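Local coordinates for inner membrane lipoprotein (PDB 4C47) that is needed for the adhesin SadA, a trimeric autotransporter, to be displayed properly on the cell surface, and forms a homotrimer through an extended N-terminal coiled coil, at the interface of chains A and B. Coordinates in Å, arbitrary orientation; residue numbers count along the deposited sequence, not the author numbering. Chains: chain A/B, Inner membrane lipoprotein.

The interface of chains A and B. Residues chain A 32, 35-36, 39, 43; chain B 35, 38-39, 42.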
loop_
_atom_site.group_PDB
_atom_site.type_symbol
_atom_site.label_atom_id
_atom_site.label_comp_id
_atom_site.label_asym_id
_atom_site.label_seq_id
_atom_site.Cartn_x
_atom_site.Cartn_y
_atom_site.Cartn_z
ATOM N N GLN A 32 38.047 -11.178 -19.449
ATOM C CA GLN A 32 37.064 -10.756 -20.442
ATOM C C GLN A 32 35.918 -11.755 -20.522
ATOM O O GLN A 32 34.745 -11.366 -20.542
ATOM C CB GLN A 32 37.716 -10.578 -21.815
ATOM C CG GLN A 32 36.814 -9.937 -22.864
ATOM C CD GLN A 32 35.978 -10.949 -23.632
ATOM O OE1 GLN A 32 36.410 -12.078 -23.866
ATOM N NE2 GLN A 32 34.774 -10.548 -24.024
ATOM N N GLN A 35 33.724 -11.620 -17.294
ATOM C CA GLN A 35 32.956 -10.379 -17.345
ATOM C C GLN A 35 31.804 -10.491 -18.333
ATOM O O GLN A 35 30.714 -9.968 -18.091
ATOM C CB GLN A 35 33.845 -9.192 -17.725
ATOM C CG GLN A 35 34.780 -8.741 -16.618
ATOM C CD GLN A 35 35.467 -7.431 -16.940
ATOM O OE1 GLN A 35 35.220 -6.827 -17.986
ATOM N NE2 GLN A 35 36.331 -6.980 -16.040
ATOM N N GLU A 36 32.051 -11.172 -19.447
ATOM C CA GLU A 36 31.009 -11.436 -20.428
ATOM C C GLU A 36 29.861 -12.184 -19.758
ATOM O O GLU A 36 28.691 -11.776 -19.856
ATOM C CB GLU A 36 31.569 -12.252 -21.594
ATOM C CG GLU A 36 30.591 -12.462 -22.731
ATOM C CD GLU A 36 30.210 -11.165 -23.410
ATOM O OE1 GLU A 36 31.102 -10.515 -23.995
ATOM O OE2 GLU A 36 29.020 -10.790 -23.348
ATOM N N ILE A 39 27.905 -10.004 -17.371
ATOM C CA ILE A 39 27.083 -9.049 -18.108
ATOM C C ILE A 39 25.806 -9.703 -18.635
ATOM O O ILE A 39 24.715 -9.130 -18.523
ATOM C CB ILE A 39 27.878 -8.386 -19.248
ATOM C CG1 ILE A 39 28.894 -7.400 -18.669
ATOM C CG2 ILE A 39 26.947 -7.669 -20.211
ATOM C CD1 ILE A 39 29.899 -6.907 -19.674
ATOM N N GLU A 43 21.997 -8.603 -17.591
ATOM C CA GLU A 43 20.985 -8.189 -18.560
ATOM C C GLU A 43 19.678 -8.964 -18.381
ATOM O O GLU A 43 18.583 -8.366 -18.329
ATOM C CB GLU A 43 21.516 -8.315 -19.992
ATOM C CG GLU A 43 22.540 -7.246 -20.351
ATOM C CD GLU A 43 23.224 -7.498 -21.681
ATOM O OE1 GLU A 43 23.140 -8.635 -22.191
ATOM O OE2 GLU A 43 23.845 -6.554 -22.218
ATOM N N GLN B 35 31.601 -4.390 -24.399
ATOM C CA GLN B 35 31.282 -4.476 -22.979
ATOM C C GLN B 35 31.019 -3.106 -22.374
ATOM O O GLN B 35 30.089 -2.944 -21.587
ATOM C CB GLN B 35 32.392 -5.193 -22.210
ATOM C CG GLN B 35 32.456 -6.685 -22.454
ATOM C CD GLN B 35 33.395 -7.389 -21.493
ATOM O OE1 GLN B 35 33.771 -8.542 -21.708
ATOM N NE2 GLN B 35 33.778 -6.695 -20.422
ATOM N N LYS B 38 27.476 -2.007 -23.396
ATOM C CA LYS B 38 26.461 -2.757 -22.649
ATOM C C LYS B 38 26.356 -2.289 -21.195
ATOM O O LYS B 38 25.251 -2.124 -20.651
ATOM C CB LYS B 38 26.735 -4.261 -22.701
ATOM C CG LYS B 38 26.646 -4.860 -24.095
ATOM C CD LYS B 38 26.891 -6.361 -24.056
ATOM C CE LYS B 38 26.973 -6.950 -25.455
ATOM N NZ LYS B 38 27.211 -8.419 -25.416
ATOM N N ILE B 39 27.512 -2.065 -20.576
ATOM C CA ILE B 39 27.560 -1.578 -19.202
ATOM C C ILE B 39 26.880 -0.215 -19.080
ATOM O O ILE B 39 26.108 0.011 -18.148
ATOM C CB ILE B 39 29.003 -1.520 -18.665
ATOM C CG1 ILE B 39 29.544 -2.939 -18.459
ATOM C CG2 ILE B 39 29.052 -0.747 -17.359
ATOM C CD1 ILE B 39 31.001 -2.997 -18.079
ATOM N N LEU B 42 23.120 -0.803 -19.075
ATOM C CA LEU B 42 22.746 -1.350 -17.771
ATOM C C LEU B 42 22.686 -0.279 -16.684
ATOM O O LEU B 42 21.732 -0.227 -15.903
ATOM C CB LEU B 42 23.711 -2.466 -17.358
ATOM C CG LEU B 42 23.623 -3.769 -18.155
ATOM C CD1 LEU B 42 24.787 -4.694 -17.820
ATOM C CD2 LEU B 42 22.296 -4.461 -17.887
HETATM O O HOH W 1 23.170 -3.887 -21.891
#
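Helices 8-71 of two subunits run alongside each other in the coiled coil that holds the SadB homotrimer together, and here a polar glutamine layer is followed by an isoleucine layer. The polar pairing joins two copies of the same residue: the carboxamide NE2 of B:Gln35 donates to the amide oxygen A:Gln35 OE1 at 2.8 Å. The donor lies in the carbonyl plane of A:Gln35, with a C=O...N angle of 149°, although the two amide planes are turned 50° apart. Both side chains leave with CG beside the backbone N and extend beyond it, crossing at about a right angle. On the other branch of B:Gln35, OE1 receives a weak hydrogen bond from A:Gln32 NE2 at 3.2 Å, which probably adds little to the hold on the amide.

Apolar packing continues from the same glutamine, whose CG lies 3.8 Å from A:Ile39 CD1. That methyl also points towards B:Ile39 CG1, 4.2 Å from A:Ile39 CD1. Further along, B:Leu42 CD2 rests 3.7 Å from A:Glu43 CG, the two side chains crossing nearly perpendicularly.

Charged groups border this core. B:Lys38, extended beyond CG, crosses A:Ile39 and reaches A:Glu36, whose chain bends at chi2 (64°); the salt bridge is long, 3.6 Å between B:Lys38 NZ and A:Glu36 OE2. A:Glu43 lies across the aliphatic part of the same lysine. Its carboxylate OE2 is 2.8 Å from water 1, which in turn sits 3.0 Å from the backbone carbonyl B:Lys38 O.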